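Local coordinates for conserved protein (Methanosarcina mazei, PDB 2NR4) that binds flavin mononucleotide through an FMN-binding beta-barrel domain, although its cellular function is unknown, at residues A[125-130]-A[134-139]; A[58-61]-A[65-68]; A[161-166]-A[201-206]. All coordinates share one frame; numbering follows the deposited sequence.

Interaction 1 (A[125-130]-A[134-139]); sequences INLRNT and LVADLV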
loop_
_atom_site.group_PDB
_atom_site.type_symbol
_atom_site.label_atom_id
_atom_site.label_comp_id
_atom_site.label_asym_id
_atom_site.label_seq_id
_atom_site.Cartn_x
_atom_site.Cartn_y
_atom_site.Cartn_z
ATOM N N ILE A 125 -26.161 -0.972 -8.912
ATOM C CA ILE A 125 -27.211 -1.748 -9.574
ATOM C C ILE A 125 -27.325 -3.124 -8.972
ATOM O O ILE A 125 -26.416 -3.571 -8.208
ATOM C CB ILE A 125 -26.933 -1.882 -11.073
ATOM C CG1 ILE A 125 -25.677 -2.754 -11.339
ATOM C CG2 ILE A 125 -26.736 -0.517 -11.703
ATOM C CD1 ILE A 125 -25.388 -3.080 -12.822
ATOM N N ASN A 126 -28.417 -3.829 -9.297
ATOM C CA ASN A 126 -28.633 -5.193 -8.795
ATOM C C ASN A 126 -28.464 -5.319 -7.271
ATOM O O ASN A 126 -27.894 -6.297 -6.765
ATOM C CB ASN A 126 -27.702 -6.184 -9.498
ATOM C CG ASN A 126 -27.866 -6.176 -10.990
ATOM O OD1 ASN A 126 -28.971 -5.939 -11.481
ATOM N ND2 ASN A 126 -26.780 -6.432 -11.729
ATOM N N LEU A 127 -28.968 -4.338 -6.540
ATOM C CA LEU A 127 -28.932 -4.420 -5.076
ATOM C C LEU A 127 -29.567 -5.714 -4.616
ATOM O O LEU A 127 -30.684 -6.030 -5.016
ATOM C CB LEU A 127 -29.652 -3.207 -4.482
ATOM C CG LEU A 127 -28.848 -1.902 -4.464
ATOM C CD1 LEU A 127 -28.414 -1.414 -5.853
ATOM C CD2 LEU A 127 -29.673 -0.793 -3.746
ATOM N N ARG A 128 -28.873 -6.474 -3.773
ATOM C CA ARG A 128 -29.402 -7.755 -3.301
ATOM C C ARG A 128 -28.850 -7.992 -1.911
ATOM O O ARG A 128 -27.667 -7.732 -1.655
ATOM C CB ARG A 128 -28.983 -8.906 -4.223
ATOM C CG ARG A 128 -27.462 -8.969 -4.488
ATOM C CD ARG A 128 -27.118 -9.788 -5.706
ATOM N NE ARG A 128 -25.687 -9.840 -6.009
ATOM C CZ ARG A 128 -25.029 -9.010 -6.819
ATOM N NH1 ARG A 128 -25.636 -7.988 -7.391
ATOM N NH2 ARG A 128 -23.736 -9.191 -7.034
ATOM N N ASN A 129 -29.703 -8.467 -1.011
ATOM C CA ASN A 129 -29.231 -8.844 0.314
ATOM C C ASN A 129 -28.592 -10.211 0.273
ATOM O O ASN A 129 -29.136 -11.160 -0.323
ATOM C CB ASN A 129 -30.371 -8.848 1.312
ATOM C CG ASN A 129 -30.998 -7.496 1.483
ATOM O OD1 ASN A 129 -32.210 -7.397 1.640
ATOM N ND2 ASN A 129 -30.186 -6.439 1.457
ATOM N N THR A 130 -27.414 -10.308 0.863
ATOM C CA THR A 130 -26.859 -11.604 1.237
ATOM C C THR A 130 -26.238 -11.521 2.612
ATOM O O THR A 130 -25.368 -10.671 2.863
ATOM C CB THR A 130 -25.835 -12.211 0.217
ATOM O OG1 THR A 130 -24.636 -12.584 0.915
ATOM C CG2 THR A 130 -25.487 -11.245 -0.907
ATOM N N LEU A 134 -25.593 -5.820 2.093
ATOM C CA LEU A 134 -26.219 -5.450 0.850
ATOM C C LEU A 134 -25.121 -5.469 -0.199
ATOM O O LEU A 134 -24.101 -4.784 -0.059
ATOM C CB LEU A 134 -26.807 -4.061 0.956
ATOM C CG LEU A 134 -27.371 -3.528 -0.361
ATOM C CD1 LEU A 134 -28.764 -4.176 -0.647
ATOM C CD2 LEU A 134 -27.438 -2.006 -0.311
ATOM N N VAL A 135 -25.330 -6.256 -1.245
ATOM C CA VAL A 135 -24.383 -6.313 -2.358
ATOM C C VAL A 135 -24.988 -5.509 -3.511
ATOM O O VAL A 135 -26.212 -5.555 -3.738
ATOM C CB VAL A 135 -24.089 -7.744 -2.757
ATOM C CG1 VAL A 135 -23.067 -7.800 -3.888
ATOM C CG2 VAL A 135 -23.581 -8.531 -1.544
ATOM N N ALA A 136 -24.133 -4.754 -4.179
ATOM C CA ALA A 136 -24.475 -3.997 -5.395
ATOM C C ALA A 136 -23.339 -4.067 -6.405
ATOM O O ALA A 136 -22.167 -3.936 -6.040
ATOM C CB ALA A 136 -24.761 -2.535 -5.047
ATOM N N ASP A 137 -23.674 -4.244 -7.682
ATOM C CA ASP A 137 -22.674 -4.071 -8.732
ATOM C C ASP A 137 -22.567 -2.592 -9.066
ATOM O O ASP A 137 -23.488 -1.815 -8.720
ATOM C CB ASP A 137 -23.049 -4.908 -9.960
ATOM C CG ASP A 137 -23.310 -6.345 -9.598
ATOM O OD1 ASP A 137 -22.419 -6.960 -8.973
ATOM O OD2 ASP A 137 -24.414 -6.876 -9.893
ATOM N N LEU A 138 -21.472 -2.198 -9.718
ATOM C CA LEU A 138 -21.148 -0.813 -9.971
ATOM C C LEU A 138 -20.926 -0.508 -11.439
ATOM O O LEU A 138 -20.089 -1.141 -12.100
ATOM C CB LEU A 138 -19.888 -0.404 -9.211
ATOM C CG LEU A 138 -19.955 -0.553 -7.673
ATOM C CD1 LEU A 138 -18.617 -0.168 -7.088
ATOM C CD2 LEU A 138 -21.065 0.312 -7.042
ATOM N N VAL A 139 -21.648 0.496 -11.925
ATOM C CA VAL A 139 -21.527 0.918 -13.332
ATOM C C VAL A 139 -20.966 2.371 -13.346
ATOM O O VAL A 139 -21.607 3.269 -12.803
ATOM C CB VAL A 139 -22.916 0.868 -14.029
ATOM C CG1 VAL A 139 -22.750 1.282 -15.485
ATOM C CG2 VAL A 139 -23.571 -0.528 -13.885
#
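Arg128 reaches across the hairpin formed by strands 118-130 and 133-145 to grip Asp137, one hydrogen-bonded residue pair beyond its own partner Val135. Its CB lifts the side chain off the sheet on the face shared by Ile125, Val135 and Asp137. CG stands between the backbone N and the carbonyl carbon (chi1 52°), which turns the chain over the neighbouring strand, and Arg128 CG itself lies 4.0 Å from Val135 CB. From CG to NE the chain is extended, and NE and CZ run past Val135 CG1, which sits under one face of the guanidinium, offset toward its rim. The group ends end-on at the carboxylate in a salt bridge. Arg128 NH2 gives a nearly straight bond to Asp137 OD1 (3.2 Å), on the syn side and in the guanidinium plane. Arg128 NH1 meets Asp137 OD2 at 3.0 Å from above the carboxylate plane, the two flat groups being turned 39° against each other. The same NH1 also bonds to Asn126 O.

Asn126 ND2 brings a second donor to Asp137 OD2 (3.0 Å), in its own amide plane and at the anti lone pair. The backbones pair at Ile125 with Asp137 and at Arg128 with Val135. The register slips by one residue between these pairs, a beta bulge at the corner where the chain turns at Asn126. At the bulge Leu127 CA makes a CA-H...O contact with Val135 O (3.2 Å). Leu127 CD1 packs on Ala136 CB at 3.9 Å.

Three N-H donors on the carboxylate, two of them on OD2 and two of them from a guanidinium, would be expected to favour the ionised form of Asp137, and the bonds from Asn126 and Arg128 tie the bulged corner to strand 133-145.

Interaction 2 (A[58-61]-A[65-68]); sequences VRLF and HTWE. With FMN (flavin mononucleotide), chain C.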
loop_
_atom_site.group_PDB
_atom_site.type_symbol
_atom_site.label_atom_id
_atom_site.label_comp_id
_atom_site.label_asym_id
_atom_site.label_seq_id
_atom_site.Cartn_x
_atom_site.Cartn_y
_atom_site.Cartn_z
ATOM N N VAL A 58 -19.716 -4.044 -4.462
ATOM C CA VAL A 58 -19.456 -3.696 -3.060
ATOM C C VAL A 58 -20.318 -4.553 -2.176
ATOM O O VAL A 58 -21.400 -4.971 -2.575
ATOM C CB VAL A 58 -19.687 -2.159 -2.691
ATOM C CG1 VAL A 58 -18.659 -1.287 -3.282
ATOM C CG2 VAL A 58 -21.111 -1.670 -3.071
ATOM N N ARG A 59 -19.828 -4.819 -0.960
ATOM C CA ARG A 59 -20.616 -5.538 0.017
ATOM C C ARG A 59 -20.665 -4.555 1.151
ATOM O O ARG A 59 -19.628 -4.255 1.758
ATOM C CB ARG A 59 -19.917 -6.827 0.499
ATOM C CG ARG A 59 -19.628 -7.876 -0.553
ATOM C CD ARG A 59 -19.360 -9.280 0.095
ATOM N NE ARG A 59 -19.042 -10.314 -0.913
ATOM C CZ ARG A 59 -19.898 -11.223 -1.386
ATOM N NH1 ARG A 59 -21.138 -11.295 -0.929
ATOM N NH2 ARG A 59 -19.499 -12.093 -2.313
ATOM N N LEU A 60 -21.836 -3.995 1.396
ATOM C CA LEU A 60 -21.989 -3.018 2.469
ATOM C C LEU A 60 -22.704 -3.630 3.686
ATOM O O LEU A 60 -23.770 -4.221 3.569
ATOM C CB LEU A 60 -22.765 -1.802 1.965
ATOM C CG LEU A 60 -22.439 -1.231 0.593
ATOM C CD1 LEU A 60 -23.530 -0.277 0.150
ATOM C CD2 LEU A 60 -21.119 -0.479 0.678
ATOM N N PHE A 61 -22.108 -3.480 4.862
ATOM C CA PHE A 61 -22.734 -3.862 6.112
ATOM C C PHE A 61 -24.034 -3.086 6.323
ATOM O O PHE A 61 -24.080 -1.860 6.175
ATOM C CB PHE A 61 -21.764 -3.627 7.278
ATOM C CG PHE A 61 -20.619 -4.602 7.308
ATOM C CD1 PHE A 61 -20.864 -5.978 7.377
ATOM C CD2 PHE A 61 -19.307 -4.156 7.271
ATOM C CE1 PHE A 61 -19.808 -6.897 7.409
ATOM C CE2 PHE A 61 -18.248 -5.055 7.287
ATOM C CZ PHE A 61 -18.495 -6.437 7.356
ATOM N N HIS A 65 -24.191 4.452 7.278
ATOM C CA HIS A 65 -24.667 5.577 6.501
ATOM C C HIS A 65 -24.485 5.336 4.984
ATOM O O HIS A 65 -25.347 5.690 4.174
ATOM C CB HIS A 65 -24.054 6.884 7.004
ATOM C CG HIS A 65 -24.882 7.553 8.069
ATOM N ND1 HIS A 65 -26.172 8.003 7.839
ATOM C CD2 HIS A 65 -24.611 7.832 9.368
ATOM C CE1 HIS A 65 -26.647 8.552 8.944
ATOM N NE2 HIS A 65 -25.726 8.450 9.890
ATOM N N THR A 66 -23.364 4.728 4.605
ATOM C CA THR A 66 -23.132 4.367 3.192
ATOM C C THR A 66 -24.238 3.465 2.677
ATOM O O THR A 66 -24.758 3.653 1.572
ATOM C CB THR A 66 -21.775 3.627 3.059
ATOM O OG1 THR A 66 -20.763 4.449 3.613
ATOM C CG2 THR A 66 -21.450 3.320 1.620
ATOM N N TRP A 67 -24.580 2.455 3.468
ATOM C CA TRP A 67 -25.693 1.553 3.130
ATOM C C TRP A 67 -27.015 2.312 2.906
ATOM O O TRP A 67 -27.679 2.141 1.866
ATOM C CB TRP A 67 -25.828 0.499 4.238
ATOM C CG TRP A 67 -27.056 -0.315 4.187
ATOM C CD1 TRP A 67 -27.271 -1.406 3.412
ATOM C CD2 TRP A 67 -28.250 -0.131 4.968
ATOM N NE1 TRP A 67 -28.535 -1.916 3.652
ATOM C CE2 TRP A 67 -29.148 -1.152 4.602
ATOM C CE3 TRP A 67 -28.651 0.811 5.928
ATOM C CZ2 TRP A 67 -30.419 -1.285 5.189
ATOM C CZ3 TRP A 67 -29.923 0.680 6.515
ATOM C CH2 TRP A 67 -30.786 -0.358 6.136
ATOM N N GLU A 68 -27.366 3.194 3.843
ATOM C CA GLU A 68 -28.608 3.954 3.761
ATOM C C GLU A 68 -28.629 4.814 2.499
ATOM O O GLU A 68 -29.635 4.863 1.817
ATOM C CB GLU A 68 -28.801 4.805 5.035
ATOM C CG GLU A 68 -30.249 5.273 5.262
ATOM C CD GLU A 68 -30.394 6.201 6.471
ATOM O OE1 GLU A 68 -29.433 6.313 7.277
ATOM O OE2 GLU A 68 -31.473 6.834 6.587
HETATM N N1 FMN C . -17.742 -1.567 5.476
HETATM C C2 FMN C . -18.541 -2.129 4.503
HETATM O O2 FMN C . -19.757 -2.137 4.675
HETATM N N3 FMN C . -17.979 -2.697 3.379
HETATM C C4 FMN C . -16.604 -2.688 3.206
HETATM O O4 FMN C . -16.105 -2.989 2.129
HETATM C C4A FMN C . -15.792 -2.113 4.181
HETATM N N5 FMN C . -14.413 -2.100 4.036
HETATM C C5A FMN C . -13.604 -1.510 4.996
HETATM C C6 FMN C . -12.213 -1.490 4.823
HETATM C C7 FMN C . -11.395 -0.901 5.776
HETATM C C7M FMN C . -9.905 -0.965 5.585
HETATM C C8 FMN C . -11.981 -0.341 6.931
HETATM C C8M FMN C . -11.180 0.441 7.903
HETATM C C9 FMN C . -13.370 -0.362 7.116
HETATM C C9A FMN C . -14.188 -0.943 6.130
HETATM N N10 FMN C . -15.575 -0.973 6.283
HETATM C C10 FMN C . -16.372 -1.554 5.319
HETATM C "C1'" FMN C . -16.201 -0.514 7.565
HETATM C "C2'" FMN C . -16.714 0.908 7.369
HETATM O "O2'" FMN C . -15.687 1.711 6.851
HETATM C "C3'" FMN C . -17.097 1.463 8.720
HETATM O "O3'" FMN C . -18.150 0.673 9.246
HETATM C "C4'" FMN C . -17.479 2.939 8.627
HETATM O "O4'" FMN C . -17.532 3.392 9.956
HETATM C "C5'" FMN C . -18.830 3.148 7.930
HETATM O "O5'" FMN C . -19.313 4.454 8.174
HETATM P P FMN C . -20.644 5.096 7.501
HETATM O O1P FMN C . -21.778 4.810 8.500
HETATM O O2P FMN C . -20.948 4.345 6.184
HETATM O O3P FMN C . -20.416 6.605 7.391
#
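The FMN site of the barrel is built here from the end of strand 57-61 and the first turn of helix 65-73, which hold opposite ends of the cofactor. The strand reads the pyrimidine edge of the flavin with its backbone: FMN N3 donates to Arg59 O at 2.8 Å, and Phe61 N donates to FMN O2 at 2.7 Å, both bonds nearly straight. The Phe61 ring lies obliquely beside the same carbonyl, with CD2 3.3 Å from FMN O2. The helix takes the phosphate at its N-terminal end. His65 N gives a bond of 2.7 Å to FMN O1P, while Thr66 grips FMN O2P twice, through its backbone N and, at 2.6 Å, through OG1. With OG1 beside its own backbone N (chi1 -55°), both Thr66 donors converge on that one oxygen. The helix dipole would be expected to add to the attraction for the phosphate.

Between these two grips the segments meet by apolar contact. Leu60 points at the helix: CD2 touches Thr66 CG2 at 3.9 Å, the two side chains crossing at about a right angle, and CD1 lies near Trp67 CA. The methyl of Thr66 thus faces the strand while its hydroxyl serves the ligand. Trp67 CB approaches Phe61 O at 3.5 Å, where the strand ends.

FMN is also bonded to Pro46 O and Gly48 N of strand 43-51 and to Thr91 O of helix 84-92. Strand 43-51 flanks the contact, with Ile47 against Leu60 and Asn43 and Ala45 against Thr66, while strand 133-145 pairs with strand 57-61 on its other side and sends Leu134 onto Trp67.

Interaction 3 (A[161-166]-A[201-206]); sequences NAVLEA and KKAMKL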
loop_
_atom_site.group_PDB
_atom_site.type_symbol
_atom_site.label_atom_id
_atom_site.label_comp_id
_atom_site.label_asym_id
_atom_site.label_seq_id
_atom_site.Cartn_x
_atom_site.Cartn_y
_atom_site.Cartn_z
ATOM N N ASN A 161 0.185 0.363 6.213
ATOM C CA ASN A 161 -0.575 -0.877 6.183
ATOM C C ASN A 161 -1.090 -1.258 7.571
ATOM O O ASN A 161 -2.191 -1.784 7.711
ATOM C CB ASN A 161 0.301 -1.997 5.605
ATOM C CG ASN A 161 0.724 -1.730 4.173
ATOM O OD1 ASN A 161 0.264 -0.795 3.506
ATOM N ND2 ASN A 161 1.647 -2.569 3.679
ATOM N N ALA A 162 -0.290 -0.971 8.604
ATOM C CA ALA A 162 -0.675 -1.256 9.991
ATOM C C ALA A 162 -1.828 -0.399 10.456
ATOM O O ALA A 162 -2.710 -0.878 11.219
ATOM C CB ALA A 162 0.491 -1.078 10.909
ATOM N N VAL A 163 -1.856 0.838 9.984
ATOM C CA VAL A 163 -2.986 1.745 10.266
ATOM C C VAL A 163 -4.280 1.190 9.670
ATOM O O VAL A 163 -5.295 1.159 10.360
ATOM C CB VAL A 163 -2.756 3.182 9.714
ATOM C CG1 VAL A 163 -4.079 4.041 9.837
ATOM C CG2 VAL A 163 -1.609 3.852 10.488
ATOM N N LEU A 164 -4.222 0.697 8.428
ATOM C CA LEU A 164 -5.367 0.087 7.762
ATOM C C LEU A 164 -5.901 -1.103 8.587
ATOM O O LEU A 164 -7.116 -1.233 8.819
ATOM C CB LEU A 164 -4.927 -0.419 6.391
ATOM C CG LEU A 164 -5.823 -0.180 5.208
ATOM C CD1 LEU A 164 -6.108 1.351 5.137
ATOM C CD2 LEU A 164 -5.092 -0.671 3.897
ATOM N N GLU A 165 -4.999 -2.006 8.981
ATOM C CA GLU A 165 -5.385 -3.159 9.774
ATOM C C GLU A 165 -5.958 -2.719 11.107
ATOM O O GLU A 165 -7.030 -3.227 11.514
ATOM C CB GLU A 165 -4.193 -4.124 9.986
ATOM C CG GLU A 165 -3.699 -4.764 8.684
ATOM C CD GLU A 165 -4.775 -5.552 7.940
ATOM O OE1 GLU A 165 -5.495 -6.331 8.583
ATOM O OE2 GLU A 165 -4.939 -5.361 6.717
ATOM N N ALA A 166 -5.297 -1.776 11.768
ATOM C CA ALA A 166 -5.757 -1.302 13.095
ATOM C C ALA A 166 -7.167 -0.741 13.023
ATOM O O ALA A 166 -7.957 -0.905 13.973
ATOM C CB ALA A 166 -4.792 -0.255 13.675
ATOM N N LYS A 201 1.606 8.058 12.540
ATOM C CA LYS A 201 1.636 8.146 13.989
ATOM C C LYS A 201 0.451 8.973 14.495
ATOM O O LYS A 201 -0.161 8.590 15.488
ATOM C CB LYS A 201 3.006 8.622 14.492
ATOM C CG LYS A 201 4.150 7.615 14.188
ATOM C CD LYS A 201 5.524 8.243 14.562
ATOM C CE LYS A 201 6.703 7.440 14.014
ATOM N NZ LYS A 201 7.999 8.183 14.200
ATOM N N LYS A 202 0.095 10.030 13.772
ATOM C CA LYS A 202 -1.124 10.819 14.038
ATOM C C LYS A 202 -2.408 9.995 13.853
ATOM O O LYS A 202 -3.344 10.090 14.658
ATOM C CB LYS A 202 -1.197 12.069 13.139
ATOM C CG LYS A 202 -0.277 13.223 13.513
ATOM C CD LYS A 202 -0.764 14.557 12.881
ATOM C CE LYS A 202 0.424 15.345 12.268
ATOM N NZ LYS A 202 1.605 15.327 13.195
ATOM N N ALA A 203 -2.441 9.167 12.797
ATOM C CA ALA A 203 -3.585 8.283 12.535
ATOM C C ALA A 203 -3.840 7.298 13.665
ATOM O O ALA A 203 -4.973 7.132 14.101
ATOM C CB ALA A 203 -3.414 7.543 11.197
ATOM N N MET A 204 -2.777 6.675 14.170
ATOM C CA MET A 204 -2.906 5.763 15.296
ATOM C C MET A 204 -3.457 6.465 16.519
ATOM O O MET A 204 -4.309 5.916 17.208
ATOM C CB MET A 204 -1.562 5.113 15.638
ATOM C CG MET A 204 -1.173 3.971 14.722
ATOM S SD MET A 204 -2.409 2.653 14.493
ATOM C CE MET A 204 -2.707 2.095 16.072
ATOM N N LYS A 205 -2.993 7.678 16.787
ATOM C CA LYS A 205 -3.509 8.464 17.913
ATOM C C LYS A 205 -5.018 8.683 17.772
ATOM O O LYS A 205 -5.771 8.582 18.753
ATOM C CB LYS A 205 -2.783 9.806 17.998
ATOM C CG LYS A 205 -2.288 10.197 19.419
ATOM C CD LYS A 205 -1.407 11.466 19.378
ATOM C CE LYS A 205 -0.188 11.374 20.325
ATOM N NZ LYS A 205 -0.257 12.171 21.611
ATOM N N LEU A 206 -5.475 8.946 16.546
ATOM C CA LEU A 206 -6.903 9.094 16.306
ATOM C C LEU A 206 -7.709 7.831 16.570
ATOM O O LEU A 206 -8.867 7.913 17.030
ATOM C CB LEU A 206 -7.187 9.653 14.909
ATOM C CG LEU A 206 -6.708 11.079 14.592
ATOM C CD1 LEU A 206 -7.179 11.418 13.187
ATOM C CD2 LEU A 206 -7.248 12.134 15.584
#
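Val163 and Met204 bury the most surface where helices 158-176 and 198-210 run side by side, and each sends its side chain into the interface between them. The two short segments point almost the same way, 12° apart, with axes 9.9 Å from each other. Val163 CG1 touches Ala203 CB at 3.8 Å. The other methyl of Val163, CG2, lies near the same alanine and 4.3 Å from Met204 SD.

Met204 reaches the partner helix by folding rather than by stretching out. Bends at chi2 (-52°) and chi3 (-58°) bring Met204 SD to 3.8 Å from Ala166 CB, with Met204 CE also near that methyl, 4.0 Å from Ala166 CB. Ala166 stands one turn beyond Val163 on helix 158-176, so the bent methionine meets both residues.

Around the pair, Val88 of helix 84-92 packs on Val163, and Ala192 of helix 179-195 on Met204. Glu165, on the same helix as Val163, makes a salt bridge to Arg158 of the second subunit, another copy of this protein.

All four touching residues are buried and no hydrogen bond links the segments; cohesion rests on the packing of methyl groups and a polarisable sulfur.

Along the chain, interaction 2 comes first, then interaction 1, then interaction 3. The first two belong to one antiparallel barrel and touch: strand 133-145 pairs with strand 57-61 in a probable backbone hydrogen bond, Leu134 O to Leu60 N 2.8 Å, and their centres are 10 Å apart. The hairpin of interaction 1 therefore borders a strand that bonds the flavin. Interaction 3 lies on the other side of the chain's centre, among the C-terminal helices, with its centre 23 Å from that of interaction 2 and 30 Å from that of interaction 1. Val163 is nevertheless about 8 Å from FMN, side chain to ligand, placing the cofactor between barrel and helices.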